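5,10-methylenetetrahydrofolate dehydrogenase (Bombyx mori, PDB 5ZF1) probably catalyses the NADP+-dependent oxidation of 5,10-methylenetetrahydrofolate to 5,10-methenyltetrahydrofolate, a step of one-carbon metabolism. Local coordinates at residues B[12-22]-B[55-63]; B[137-148]-B[277-288]. All coordinates share one frame; numbering follows the deposited sequence.

Contact 1: residues B[12-22]-B[55-63]; sequences MEIKKELKQKI and EAAKFVGID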
loop_
_atom_site.group_PDB
_atom_site.type_symbol
_atom_site.label_atom_id
_atom_site.label_comp_id
_atom_site.label_asym_id
_atom_site.label_seq_id
_atom_site.Cartn_x
_atom_site.Cartn_y
_atom_site.Cartn_z
ATOM N N MET B 12 -10.431 7.708 26.199
ATOM C CA MET B 12 -11.012 8.787 26.996
ATOM C C MET B 12 -10.178 10.063 26.897
ATOM O O MET B 12 -10.722 11.148 26.658
ATOM C CB MET B 12 -11.166 8.351 28.454
ATOM C CG MET B 12 -11.955 9.346 29.308
ATOM S SD MET B 12 -13.565 9.772 28.594
ATOM C CE MET B 12 -14.247 8.139 28.296
ATOM N N GLU B 13 -8.854 9.954 27.063
ATOM C CA GLU B 13 -7.986 11.124 26.916
ATOM C C GLU B 13 -8.171 11.772 25.554
ATOM O O GLU B 13 -8.337 12.989 25.444
ATOM C CB GLU B 13 -6.516 10.733 27.095
ATOM C CG GLU B 13 -6.111 10.265 28.476
ATOM C CD GLU B 13 -4.625 9.928 28.548
ATOM O OE1 GLU B 13 -3.808 10.703 28.001
ATOM O OE2 GLU B 13 -4.278 8.885 29.141
ATOM N N ILE B 14 -8.149 10.956 24.500
ATOM C CA ILE B 14 -8.307 11.451 23.136
ATOM C C ILE B 14 -9.674 12.108 22.943
ATOM O O ILE B 14 -9.779 13.180 22.333
ATOM C CB ILE B 14 -8.071 10.282 22.153
ATOM C CG1 ILE B 14 -6.572 9.993 22.033
ATOM C CG2 ILE B 14 -8.662 10.564 20.801
ATOM C CD1 ILE B 14 -6.268 8.685 21.353
ATOM N N LYS B 15 -10.739 11.476 23.448
ATOM C CA LYS B 15 -12.079 12.034 23.281
ATOM C C LYS B 15 -12.225 13.361 24.017
ATOM O O LYS B 15 -12.921 14.261 23.538
ATOM C CB LYS B 15 -13.128 11.032 23.751
ATOM C CG LYS B 15 -13.422 9.940 22.718
ATOM C CD LYS B 15 -14.469 8.950 23.201
ATOM C CE LYS B 15 -13.924 8.062 24.315
ATOM N NZ LYS B 15 -14.838 6.914 24.569
ATOM N N LYS B 16 -11.548 13.514 25.157
ATOM C CA LYS B 16 -11.576 14.797 25.858
ATOM C C LYS B 16 -10.873 15.881 25.056
ATOM O O LYS B 16 -11.364 17.013 24.975
ATOM C CB LYS B 16 -10.942 14.659 27.240
ATOM C CG LYS B 16 -11.729 13.776 28.194
ATOM C CD LYS B 16 -11.120 13.816 29.590
ATOM C CE LYS B 16 -11.795 12.826 30.526
ATOM N NZ LYS B 16 -11.215 12.896 31.901
ATOM N N GLU B 17 -9.717 15.556 24.460
ATOM C CA GLU B 17 -9.030 16.523 23.611
ATOM C C GLU B 17 -9.878 16.892 22.407
ATOM O O GLU B 17 -10.000 18.069 22.062
ATOM C CB GLU B 17 -7.678 15.968 23.153
ATOM C CG GLU B 17 -6.668 15.789 24.259
ATOM C CD GLU B 17 -5.457 14.994 23.809
ATOM O OE1 GLU B 17 -5.296 14.777 22.586
ATOM O OE2 GLU B 17 -4.665 14.590 24.684
ATOM N N LEU B 18 -10.471 15.890 21.754
ATOM C CA LEU B 18 -11.300 16.157 20.588
ATOM C C LEU B 18 -12.468 17.070 20.939
ATOM O O LEU B 18 -12.816 17.967 20.165
ATOM C CB LEU B 18 -11.816 14.840 20.013
ATOM C CG LEU B 18 -10.860 14.129 19.073
ATOM C CD1 LEU B 18 -11.333 12.706 18.871
ATOM C CD2 LEU B 18 -10.802 14.880 17.751
ATOM N N LYS B 19 -13.098 16.838 22.090
ATOM C CA LYS B 19 -14.193 17.707 22.520
ATOM C C LYS B 19 -13.766 19.168 22.503
ATOM O O LYS B 19 -14.473 20.032 21.971
ATOM C CB LYS B 19 -14.663 17.309 23.916
ATOM C CG LYS B 19 -15.850 18.128 24.430
ATOM C CD LYS B 19 -16.439 17.500 25.681
ATOM C CE LYS B 19 -17.565 18.357 26.255
ATOM N NZ LYS B 19 -18.713 17.548 26.761
ATOM N N GLN B 20 -12.586 19.455 23.056
ATOM C CA GLN B 20 -12.088 20.825 23.093
ATOM C C GLN B 20 -11.722 21.334 21.706
ATOM O O GLN B 20 -12.027 22.480 21.356
ATOM C CB GLN B 20 -10.877 20.912 24.016
ATOM C CG GLN B 20 -11.082 20.303 25.388
ATOM C CD GLN B 20 -9.792 20.236 26.176
ATOM O OE1 GLN B 20 -8.705 20.134 25.603
ATOM N NE2 GLN B 20 -9.903 20.309 27.497
ATOM N N LYS B 21 -11.042 20.509 20.899
ATOM C CA LYS B 21 -10.611 20.983 19.590
ATOM C C LYS B 21 -11.791 21.260 18.670
ATOM O O LYS B 21 -11.753 22.212 17.879
ATOM C CB LYS B 21 -9.653 19.971 18.956
ATOM C CG LYS B 21 -8.320 19.905 19.673
ATOM C CD LYS B 21 -7.362 18.947 18.988
ATOM C CE LYS B 21 -6.050 18.845 19.757
ATOM N NZ LYS B 21 -5.102 17.899 19.105
ATOM N N ILE B 22 -12.830 20.419 18.737
ATOM C CA ILE B 22 -14.021 20.606 17.917
ATOM C C ILE B 22 -14.740 21.888 18.317
ATOM O O ILE B 22 -15.182 22.661 17.459
ATOM C CB ILE B 22 -14.945 19.380 18.042
ATOM C CG1 ILE B 22 -14.304 18.145 17.378
ATOM C CG2 ILE B 22 -16.301 19.657 17.406
ATOM C CD1 ILE B 22 -15.077 16.817 17.629
ATOM N N GLU B 55 -22.548 7.165 20.810
ATOM C CA GLU B 55 -22.252 7.678 22.145
ATOM C C GLU B 55 -20.960 8.485 22.166
ATOM O O GLU B 55 -20.870 9.510 22.852
ATOM C CB GLU B 55 -22.185 6.533 23.155
ATOM C CG GLU B 55 -23.535 5.901 23.465
ATOM C CD GLU B 55 -23.405 4.614 24.259
ATOM O OE1 GLU B 55 -22.323 4.379 24.840
ATOM O OE2 GLU B 55 -24.386 3.841 24.314
ATOM N N ALA B 56 -19.941 8.049 21.428
ATOM C CA ALA B 56 -18.723 8.849 21.404
ATOM C C ALA B 56 -18.927 10.150 20.635
ATOM O O ALA B 56 -18.339 11.178 20.992
ATOM C CB ALA B 56 -17.562 8.048 20.810
ATOM N N ALA B 57 -19.753 10.130 19.585
ATOM C CA ALA B 57 -20.054 11.366 18.872
ATOM C C ALA B 57 -20.701 12.379 19.807
ATOM O O ALA B 57 -20.293 13.543 19.862
ATOM C CB ALA B 57 -20.959 11.081 17.676
ATOM N N LYS B 58 -21.718 11.945 20.553
ATOM C CA LYS B 58 -22.353 12.833 21.524
ATOM C C LYS B 58 -21.331 13.409 22.490
ATOM O O LYS B 58 -21.343 14.612 22.780
ATOM C CB LYS B 58 -23.440 12.076 22.287
ATOM C CG LYS B 58 -24.837 12.250 21.723
ATOM C CD LYS B 58 -25.898 11.929 22.767
ATOM C CE LYS B 58 -25.886 12.928 23.907
ATOM N NZ LYS B 58 -27.257 13.172 24.445
ATOM N N PHE B 59 -20.407 12.569 22.966
ATOM C CA PHE B 59 -19.433 13.021 23.948
ATOM C C PHE B 59 -18.564 14.146 23.402
ATOM O O PHE B 59 -18.317 15.132 24.100
ATOM C CB PHE B 59 -18.563 11.849 24.411
ATOM C CG PHE B 59 -17.589 12.210 25.497
ATOM C CD1 PHE B 59 -16.337 12.722 25.190
ATOM C CD2 PHE B 59 -17.924 12.033 26.832
ATOM C CE1 PHE B 59 -15.439 13.052 26.176
ATOM C CE2 PHE B 59 -17.029 12.363 27.831
ATOM C CZ PHE B 59 -15.785 12.875 27.504
ATOM N N VAL B 60 -18.086 14.023 22.159
ATOM C CA VAL B 60 -17.136 14.995 21.623
ATOM C C VAL B 60 -17.792 16.162 20.899
ATOM O O VAL B 60 -17.096 17.121 20.542
ATOM C CB VAL B 60 -16.121 14.326 20.669
ATOM C CG1 VAL B 60 -15.320 13.282 21.422
ATOM C CG2 VAL B 60 -16.837 13.714 19.461
ATOM N N GLY B 61 -19.100 16.125 20.676
ATOM C CA GLY B 61 -19.771 17.219 20.003
ATOM C C GLY B 61 -19.947 17.020 18.520
ATOM O O GLY B 61 -20.073 18.005 17.789
ATOM N N ILE B 62 -19.918 15.781 18.057
ATOM C CA ILE B 62 -20.245 15.413 16.687
ATOM C C ILE B 62 -21.712 14.995 16.647
ATOM O O ILE B 62 -22.208 14.343 17.571
ATOM C CB ILE B 62 -19.297 14.291 16.219
ATOM C CG1 ILE B 62 -17.894 14.866 16.012
ATOM C CG2 ILE B 62 -19.824 13.575 14.952
ATOM C CD1 ILE B 62 -16.832 13.813 15.726
ATOM N N ASP B 63 -22.420 15.402 15.603
ATOM C CA ASP B 63 -23.834 15.066 15.455
ATOM C C ASP B 63 -23.956 13.824 14.590
ATOM O O ASP B 63 -23.704 13.877 13.383
ATOM C CB ASP B 63 -24.614 16.226 14.850
ATOM C CG ASP B 63 -24.468 17.488 15.650
ATOM O OD1 ASP B 63 -24.154 17.390 16.856
ATOM O OD2 ASP B 63 -24.663 18.568 15.070
HETATM O O HOH W 1 -17.030 19.721 21.143
HETATM O O HOH W 2 -20.609 17.064 25.246
#

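Contact 2: residues B[137-148]-B[277-288]; sequences IVPATALAVVEM and VGPMTVAMLMHN. With SO4 (sulfate ion), chain F.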
loop_
_atom_site.group_PDB
_atom_site.type_symbol
_atom_site.label_atom_id
_atom_site.label_comp_id
_atom_site.label_asym_id
_atom_site.label_seq_id
_atom_site.Cartn_x
_atom_site.Cartn_y
_atom_site.Cartn_z
ATOM N N ILE B 137 -7.486 10.106 4.596
ATOM C CA ILE B 137 -8.272 9.548 5.694
ATOM C C ILE B 137 -7.786 8.124 5.912
ATOM O O ILE B 137 -7.871 7.286 5.007
ATOM C CB ILE B 137 -9.775 9.579 5.394
ATOM C CG1 ILE B 137 -10.213 11.023 5.144
ATOM C CG2 ILE B 137 -10.536 8.930 6.566
ATOM C CD1 ILE B 137 -11.714 11.202 4.956
ATOM N N VAL B 138 -7.272 7.854 7.105
ATOM C CA VAL B 138 -6.628 6.574 7.414
ATOM C C VAL B 138 -7.614 5.658 8.132
ATOM O O VAL B 138 -8.407 6.138 8.960
ATOM C CB VAL B 138 -5.369 6.815 8.261
ATOM C CG1 VAL B 138 -4.721 5.515 8.634
ATOM C CG2 VAL B 138 -4.401 7.737 7.527
ATOM N N PRO B 139 -7.619 4.347 7.851
ATOM C CA PRO B 139 -8.544 3.449 8.549
ATOM C C PRO B 139 -8.358 3.524 10.058
ATOM O O PRO B 139 -7.243 3.660 10.562
ATOM C CB PRO B 139 -8.179 2.068 7.995
ATOM C CG PRO B 139 -7.635 2.387 6.616
ATOM C CD PRO B 139 -6.882 3.668 6.766
ATOM N N ALA B 140 -9.477 3.449 10.783
ATOM C CA ALA B 140 -9.496 3.882 12.181
ATOM C C ALA B 140 -8.752 2.922 13.106
ATOM O O ALA B 140 -8.046 3.358 14.025
ATOM C CB ALA B 140 -10.945 4.052 12.646
ATOM N N THR B 141 -8.905 1.612 12.903
ATOM C CA THR B 141 -8.200 0.669 13.768
ATOM C C THR B 141 -6.693 0.776 13.573
ATOM O O THR B 141 -5.926 0.745 14.541
ATOM C CB THR B 141 -8.688 -0.759 13.502
ATOM O OG1 THR B 141 -10.083 -0.856 13.807
ATOM C CG2 THR B 141 -7.944 -1.755 14.385
ATOM N N ALA B 142 -6.245 0.912 12.324
ATOM C CA ALA B 142 -4.822 1.117 12.087
ATOM C C ALA B 142 -4.350 2.413 12.729
ATOM O O ALA B 142 -3.292 2.461 13.367
ATOM C CB ALA B 142 -4.534 1.112 10.578
ATOM N N LEU B 143 -5.137 3.477 12.596
ATOM C CA LEU B 143 -4.758 4.732 13.223
ATOM C C LEU B 143 -4.723 4.595 14.738
ATOM O O LEU B 143 -3.880 5.213 15.406
ATOM C CB LEU B 143 -5.732 5.830 12.779
ATOM C CG LEU B 143 -5.394 7.297 13.014
ATOM C CD1 LEU B 143 -4.035 7.663 12.418
ATOM C CD2 LEU B 143 -6.509 8.143 12.385
ATOM N N ALA B 144 -5.629 3.788 15.297
ATOM C CA ALA B 144 -5.649 3.567 16.741
ATOM C C ALA B 144 -4.363 2.902 17.220
ATOM O O ALA B 144 -3.774 3.312 18.229
ATOM C CB ALA B 144 -6.868 2.724 17.125
ATOM N N VAL B 145 -3.921 1.852 16.523
ATOM C CA VAL B 145 -2.656 1.206 16.869
ATOM C C VAL B 145 -1.511 2.205 16.835
ATOM O O VAL B 145 -0.708 2.288 17.774
ATOM C CB VAL B 145 -2.387 0.022 15.923
ATOM C CG1 VAL B 145 -0.953 -0.482 16.110
ATOM C CG2 VAL B 145 -3.373 -1.045 16.210
ATOM N N VAL B 146 -1.411 2.972 15.746
ATOM C CA VAL B 146 -0.342 3.952 15.618
ATOM C C VAL B 146 -0.417 4.969 16.751
ATOM O O VAL B 146 0.607 5.374 17.312
ATOM C CB VAL B 146 -0.410 4.625 14.232
ATOM C CG1 VAL B 146 0.335 5.958 14.231
ATOM C CG2 VAL B 146 0.149 3.702 13.181
ATOM N N GLU B 147 -1.631 5.371 17.126
ATOM C CA GLU B 147 -1.794 6.345 18.205
ATOM C C GLU B 147 -1.401 5.758 19.560
ATOM O O GLU B 147 -0.853 6.468 20.413
ATOM C CB GLU B 147 -3.237 6.856 18.222
ATOM C CG GLU B 147 -3.455 8.152 19.011
ATOM C CD GLU B 147 -2.685 9.355 18.463
ATOM O OE1 GLU B 147 -2.428 9.431 17.239
ATOM O OE2 GLU B 147 -2.345 10.243 19.269
ATOM N N MET B 148 -1.673 4.469 19.788
ATOM C CA MET B 148 -1.243 3.845 21.032
ATOM C C MET B 148 0.279 3.857 21.140
ATOM O O MET B 148 0.834 4.132 22.213
ATOM C CB MET B 148 -1.802 2.423 21.126
ATOM C CG MET B 148 -3.331 2.370 21.160
ATOM S SD MET B 148 -4.077 0.728 21.259
ATOM C CE MET B 148 -2.926 -0.166 22.304
ATOM N N VAL B 277 -8.864 -1.676 22.240
ATOM C CA VAL B 277 -8.640 -1.232 20.869
ATOM C C VAL B 277 -9.951 -0.809 20.224
ATOM O O VAL B 277 -9.968 0.071 19.352
ATOM C CB VAL B 277 -7.949 -2.359 20.076
ATOM C CG1 VAL B 277 -7.728 -1.940 18.633
ATOM C CG2 VAL B 277 -6.637 -2.713 20.740
ATOM N N GLY B 278 -11.063 -1.416 20.634
ATOM C CA GLY B 278 -12.379 -1.014 20.190
ATOM C C GLY B 278 -12.681 0.439 20.504
ATOM O O GLY B 278 -12.999 1.237 19.618
ATOM N N PRO B 279 -12.599 0.810 21.785
ATOM C CA PRO B 279 -12.767 2.230 22.139
ATOM C C PRO B 279 -11.787 3.155 21.432
ATOM O O PRO B 279 -12.158 4.277 21.062
ATOM C CB PRO B 279 -12.563 2.231 23.661
ATOM C CG PRO B 279 -12.957 0.860 24.090
ATOM C CD PRO B 279 -12.595 -0.067 22.970
ATOM N N MET B 280 -10.540 2.715 21.230
ATOM C CA MET B 280 -9.574 3.511 20.477
ATOM C C MET B 280 -9.989 3.663 19.016
ATOM O O MET B 280 -9.825 4.736 18.423
ATOM C CB MET B 280 -8.191 2.863 20.564
ATOM C CG MET B 280 -7.372 3.219 21.792
ATOM S SD MET B 280 -7.021 4.971 21.957
ATOM C CE MET B 280 -5.874 5.213 20.584
ATOM N N THR B 281 -10.486 2.588 18.406
ATOM C CA THR B 281 -10.992 2.682 17.039
ATOM C C THR B 281 -12.124 3.701 16.940
ATOM O O THR B 281 -12.158 4.529 16.024
ATOM C CB THR B 281 -11.457 1.300 16.568
ATOM O OG1 THR B 281 -10.339 0.405 16.570
ATOM C CG2 THR B 281 -12.067 1.375 15.175
ATOM N N VAL B 282 -13.054 3.668 17.893
ATOM C CA VAL B 282 -14.181 4.592 17.846
ATOM C C VAL B 282 -13.703 6.033 18.002
ATOM O O VAL B 282 -14.175 6.935 17.296
ATOM C CB VAL B 282 -15.224 4.205 18.911
ATOM C CG1 VAL B 282 -16.237 5.301 19.081
ATOM C CG2 VAL B 282 -15.937 2.924 18.485
ATOM N N ALA B 283 -12.743 6.266 18.908
ATOM C CA ALA B 283 -12.168 7.602 19.064
ATOM C C ALA B 283 -11.500 8.062 17.777
ATOM O O ALA B 283 -11.599 9.233 17.400
ATOM C CB ALA B 283 -11.162 7.622 20.214
ATOM N N MET B 284 -10.819 7.149 17.079
ATOM C CA MET B 284 -10.202 7.535 15.816
ATOM C C MET B 284 -11.228 7.784 14.721
ATOM O O MET B 284 -10.983 8.617 13.840
ATOM C CB MET B 284 -9.196 6.469 15.381
ATOM C CG MET B 284 -7.974 6.412 16.256
ATOM S SD MET B 284 -7.072 7.958 16.278
ATOM C CE MET B 284 -7.480 8.444 17.923
ATOM N N LEU B 285 -12.370 7.072 14.731
ATOM C CA LEU B 285 -13.451 7.421 13.812
ATOM C C LEU B 285 -13.920 8.852 14.047
ATOM O O LEU B 285 -14.263 9.565 13.098
ATOM C CB LEU B 285 -14.640 6.470 13.973
ATOM C CG LEU B 285 -14.522 5.045 13.431
ATOM C CD1 LEU B 285 -15.727 4.217 13.855
ATOM C CD2 LEU B 285 -14.364 5.070 11.909
ATOM N N MET B 286 -13.960 9.274 15.310
ATOM C CA MET B 286 -14.350 10.651 15.616
ATOM C C MET B 286 -13.297 11.634 15.129
ATOM O O MET B 286 -13.628 12.692 14.568
ATOM C CB MET B 286 -14.584 10.794 17.123
ATOM C CG MET B 286 -15.731 9.937 17.635
ATOM S SD MET B 286 -17.275 10.171 16.729
ATOM C CE MET B 286 -17.622 8.495 16.190
ATOM N N HIS B 287 -12.018 11.298 15.330
ATOM C CA HIS B 287 -10.940 12.086 14.752
ATOM C C HIS B 287 -11.120 12.246 13.247
ATOM O O HIS B 287 -10.953 13.344 12.694
ATOM C CB HIS B 287 -9.591 11.431 15.066
ATOM C CG HIS B 287 -8.451 11.997 14.280
ATOM N ND1 HIS B 287 -8.060 11.485 13.061
ATOM C CD2 HIS B 287 -7.657 13.069 14.511
ATOM C CE1 HIS B 287 -7.043 12.191 12.597
ATOM N NE2 HIS B 287 -6.782 13.159 13.455
ATOM N N ASN B 288 -11.422 11.141 12.557
ATOM C CA ASN B 288 -11.562 11.187 11.107
ATOM C C ASN B 288 -12.753 12.034 10.680
ATOM O O ASN B 288 -12.684 12.719 9.654
ATOM C CB ASN B 288 -11.719 9.772 10.544
ATOM C CG ASN B 288 -10.422 9.001 10.527
ATOM O OD1 ASN B 288 -9.378 9.525 10.901
ATOM N ND2 ASN B 288 -10.477 7.753 10.042
HETATM S S SO4 F . -11.049 -4.629 22.586
HETATM O O1 SO4 F . -11.223 -4.062 23.919
HETATM O O2 SO4 F . -9.664 -4.425 22.155
HETATM O O3 SO4 F . -11.328 -6.059 22.614
HETATM O O4 SO4 F . -11.994 -3.975 21.687
HETATM O O HOH W 3 -7.222 9.957 9.171
#

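Contact 1: residues B[12-22]-B[55-63]
Val60, the last residue of helix 44-60, is a knob in a hole formed by Lys15, Leu18, Lys19 and Ile22 of helix 7-26, a single knob-into-hole contact between two helices within the catalytic domain of the tetrahydrofolate dehydrogenase/cyclohydrolase family. The short segments run 50° apart and draw closest where the CA atoms of Lys19 and Val60 are 4.1 Å from each other. Among the apolar contacts, Val60 divides its methyls: CG1 drops against Leu18 CB and Lys15 CB, while CG2 meets the CD1 methyl of Ile22. Val60 CG1 also lies 3.3 Å from Lys15 O. The Ile22 CD1 methyl abuts Ile62 CG1 at 3.8 Å, the two side chains crossing nearly perpendicularly. Lys15 CD rests on the methyl of Ala56.

The aromatic contacts gather round Phe59. Its ring swings out across helix 7-26 because CG lies opposite the backbone N (chi1 -176°), and its edge meets the backbone there, CE1 standing 3.8 Å from Lys15 O near the ring plane. Met12, bent back at chi2 and chi3, brings SD obliquely to within 4.0 Å of Phe59 CZ, a Met-aromatic contact. Lys19 NZ lies almost on the ring normal but 5.4 Å from the centroid, at most a weak cation-pi attraction. Replacing Phe59 by an alanine would probably leave Met12 SD without its aromatic partner and open a gap beside the Lys15 backbone.

Polar contacts concentrate at the helix end, where Gly61 turns the chain with positive phi and Ala57 O accepts from both Gly61 N and Ile62 N. Val60 O receives a nearly straight CA-H...O contact from Lys19 CA, and a water donates to Lys19 O and Val60 O, 2.7 Å from each.

Contact 2: residues B[137-148]-B[277-288]
Thr141 and Thr281 mark the crossing of helices 140-151 and 277-298, their CA atoms 4.7 Å apart; the short axes approach to 7.8 Å at an angle of 108°. Small residues allow this closeness: Ala140 CB fits against Leu285 CD2 and Thr281 O, and Ala144 CB touches Met280 CB at 3.7 Å. Met284 is a knob among Ala140, Leu143, Ala144 and Glu147. Its chain, bent at chi2 and chi3, lays CG against Ala144 N and puts SD 3.7 Å from Leu143 CG. Met280 also bends at chi2 and chi3, but with a different final turn, its CE methyl lodged between Ala144 O, Glu147 CB and Met148 CG.

At the crossing Thr141 OG1 and Thr281 OG1 stand 3.0 Å apart, within hydrogen-bonding distance. Thr281 OG1 donates to Val277 O, reaching it from the face opposite that used by Thr281 N. At the other end the Asn288 amide is held at both its polar atoms. ND2 donates to Val138 O (2.8 Å, 151° at the hydrogen), somewhat out of the amide plane, and to Ile119 O. OD1 accepts from His287 ND1 at 3.2 Å and from a water that in turn takes Val138 N-H. These bonds should fix which way round the buried amide sits, with Leu143 CD2 packed against OD1.

Helix 277-298 starts in the family's PGGVGPMT signature. Val277 N and Gly278 N, with Gly276 N, grip a sulfate probably from the crystallisation liquor. Glu147, whose carboxylate pairs with Arg151, borders helix 7-26. On its far side helix 140-151 rests through Ala142 on Pro173 and Ile174 of helix 171-178, and Thr141 touches Val240 just beyond strand 236-239.

From the N terminus, contact 1 closes first: helix 7-26 leads through strand 34-40 to helix 44-60, which returns against it. Only after this loop is complete does contact 2 open at residue 137; the 128 residues between its segments include most of the NAD(P)-binding domain's parallel sheet before helix 277-298 comes back. The two are therefore in series, yet their centres lie just 13 Å apart and they touch. Ile14 CD1 meets the CE methyls of Met280 and Met284, each at 3.6 Å, Ala56 packs on Val282, and Ile62 on the Met286 backbone. Helix 277-298 thus ties the catalytic domain's helix pair to helix 140-151.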